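Local coordinates for DUF5012 domain-containing protein (Bacteroides thetaiotaomicron, PDB 5FQ8) that is of unknown function but is a Bacteroides lipoprotein, probably at the cell surface, that joins an Ig-like domain to a BT_2262-like C-terminal domain, at residues Phe33-Tyr38 with Val51-Ser56. Numbering follows the deposited sequence.
Sequences FVEPGY and VQIKGS
Tyr38 reaches from the start of strand 38-42 to Val51 and Ile53, bridging the two sheets of the Ig-like beta-sandwich: its own strand belongs to the three-stranded sheet, strand 52-54 is an outer strand of the four-stranded one. No hydrogen bond joins residues 33-38 to 51-56; the contact is apolar, small and on the surface. CG of Tyr38 sits between the backbone N and carbonyl carbon (chi1 49°), and the ring extends from there toward the edge strand. The CD1/CE1 side of the ring does most of the touching: CE1 lies 3.5 Å from CB of Val51, and CD1 is 3.7 Å from CG2 of Val51. The two side chains run past one another in opposite senses. From the same side of the ring plane, also obliquely, Ile53 brings in just its terminal methyl, with CD1 4.2 Å from CE2 of Tyr38 and 4.0 Å from OH of Tyr38. That methyl stands at the end of an extended arm (chi2 173°). Replacing Tyr38 with an alanine would probably leave Val51 and the Ile53 methyl without this ring to pack on and open a gap between the sheets at this edge. Behind the contact, Tyr69 of strand 63-72 meets the Tyr38 ring with the planes inclined and touches Ile53. Its OH hydrogen-bonds OE1 of Glu35, while Arg83 forms a salt bridge with OE2. OE2 of Glu35 lies in the plane of the Tyr38 ring, at its edge, and accepts the backbone N-H of Gly37 on its anti side, with N of Gly37 3.1 Å away and 23° out of the carboxylate plane.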
loop_
_atom_site.group_PDB
_atom_site.type_symbol
_atom_site.label_atom_id
_atom_site.label_comp_id
_atom_site.label_asym_id
_atom_site.label_seq_id
_atom_site.Cartn_x
_atom_site.Cartn_y
_atom_site.Cartn_z
ATOM N N PHE G 33 -43.995 0.751 -59.911
ATOM C CA PHE G 33 -43.031 0.763 -58.821
ATOM C C PHE G 33 -43.333 1.924 -57.888
ATOM O O PHE G 33 -43.250 3.087 -58.290
ATOM C CB PHE G 33 -41.602 0.877 -59.336
ATOM C CG PHE G 33 -40.617 1.229 -58.263
ATOM C CD1 PHE G 33 -40.183 0.275 -57.366
ATOM C CD2 PHE G 33 -40.134 2.519 -58.138
ATOM C CE1 PHE G 33 -39.281 0.599 -56.380
ATOM C CE2 PHE G 33 -39.231 2.842 -57.149
ATOM C CZ PHE G 33 -38.806 1.881 -56.272
ATOM N N VAL G 34 -43.651 1.601 -56.643
ATOM C CA VAL G 34 -43.973 2.588 -55.628
ATOM C C VAL G 34 -42.782 2.725 -54.700
ATOM O O VAL G 34 -42.305 1.731 -54.142
ATOM C CB VAL G 34 -45.229 2.192 -54.840
ATOM C CG1 VAL G 34 -45.605 3.302 -53.875
ATOM C CG2 VAL G 34 -46.365 1.889 -55.785
ATOM N N GLU G 35 -42.313 3.949 -54.525
ATOM C CA GLU G 35 -41.168 4.234 -53.679
ATOM C C GLU G 35 -41.436 3.789 -52.247
ATOM O O GLU G 35 -42.300 4.360 -51.578
ATOM C CB GLU G 35 -40.846 5.729 -53.735
ATOM C CG GLU G 35 -39.771 6.180 -52.770
ATOM C CD GLU G 35 -38.486 5.414 -52.933
ATOM O OE1 GLU G 35 -38.004 5.283 -54.069
ATOM O OE2 GLU G 35 -37.953 4.938 -51.920
ATOM N N PRO G 36 -40.723 2.781 -51.746
ATOM C CA PRO G 36 -40.957 2.324 -50.366
ATOM C C PRO G 36 -40.717 3.382 -49.306
ATOM O O PRO G 36 -41.379 3.350 -48.263
ATOM C CB PRO G 36 -39.976 1.158 -50.222
ATOM C CG PRO G 36 -39.735 0.695 -51.604
ATOM C CD PRO G 36 -39.759 1.926 -52.447
ATOM N N GLY G 37 -39.788 4.301 -49.521
ATOM C CA GLY G 37 -39.565 5.416 -48.624
ATOM C C GLY G 37 -38.159 5.428 -48.048
ATOM O O GLY G 37 -37.398 4.469 -48.144
ATOM N N TYR G 38 -37.841 6.552 -47.422
ATOM C CA TYR G 38 -36.536 6.754 -46.807
ATOM C C TYR G 38 -36.621 7.969 -45.897
ATOM O O TYR G 38 -37.520 8.803 -46.034
ATOM C CB TYR G 38 -35.442 6.947 -47.857
ATOM C CG TYR G 38 -35.814 7.961 -48.899
ATOM C CD1 TYR G 38 -35.552 9.301 -48.709
ATOM C CD2 TYR G 38 -36.446 7.576 -50.067
ATOM C CE1 TYR G 38 -35.906 10.224 -49.649
ATOM C CE2 TYR G 38 -36.798 8.490 -51.010
ATOM C CZ TYR G 38 -36.526 9.812 -50.800
ATOM O OH TYR G 38 -36.882 10.729 -51.753
ATOM N N VAL G 51 -32.888 14.244 -50.536
ATOM C CA VAL G 51 -32.240 13.047 -51.041
ATOM C C VAL G 51 -32.319 13.053 -52.554
ATOM O O VAL G 51 -33.369 13.342 -53.134
ATOM C CB VAL G 51 -32.896 11.789 -50.453
ATOM C CG1 VAL G 51 -32.284 10.538 -51.046
ATOM C CG2 VAL G 51 -32.781 11.774 -48.931
ATOM N N GLN G 52 -31.204 12.761 -53.198
ATOM C CA GLN G 52 -31.173 12.586 -54.637
ATOM C C GLN G 52 -31.228 11.099 -54.949
ATOM O O GLN G 52 -30.749 10.271 -54.170
ATOM C CB GLN G 52 -29.913 13.218 -55.240
ATOM C CG GLN G 52 -29.755 14.712 -54.950
ATOM C CD GLN G 52 -28.365 15.260 -55.272
ATOM O OE1 GLN G 52 -27.549 14.593 -55.911
ATOM N NE2 GLN G 52 -28.094 16.486 -54.824
ATOM N N ILE G 53 -31.844 10.760 -56.079
ATOM C CA ILE G 53 -31.958 9.375 -56.522
ATOM C C ILE G 53 -31.485 9.271 -57.959
ATOM O O ILE G 53 -32.077 9.885 -58.851
ATOM C CB ILE G 53 -33.393 8.851 -56.413
ATOM C CG1 ILE G 53 -33.939 9.086 -55.018
ATOM C CG2 ILE G 53 -33.417 7.380 -56.699
ATOM C CD1 ILE G 53 -35.389 8.750 -54.911
ATOM N N LYS G 54 -30.446 8.472 -58.189
ATOM C CA LYS G 54 -29.934 8.225 -59.533
ATOM C C LYS G 54 -30.383 6.849 -60.008
ATOM O O LYS G 54 -30.219 5.854 -59.295
ATOM C CB LYS G 54 -28.408 8.342 -59.570
ATOM C CG LYS G 54 -27.900 9.791 -59.474
ATOM C CD LYS G 54 -26.392 9.882 -59.214
ATOM C CE LYS G 54 -25.912 11.338 -59.147
ATOM N NZ LYS G 54 -26.168 12.067 -60.418
ATOM N N GLY G 55 -30.966 6.807 -61.198
ATOM C CA GLY G 55 -31.503 5.594 -61.777
ATOM C C GLY G 55 -32.984 5.724 -62.070
ATOM O O GLY G 55 -33.659 6.644 -61.620
ATOM N N SER G 56 -33.477 4.776 -62.859
ATOM C CA SER G 56 -34.902 4.721 -63.166
ATOM C C SER G 56 -35.325 3.278 -63.361
ATOM O O SER G 56 -34.527 2.431 -63.765
ATOM C CB SER G 56 -35.276 5.518 -64.416
ATOM O OG SER G 56 -36.591 5.190 -64.836
#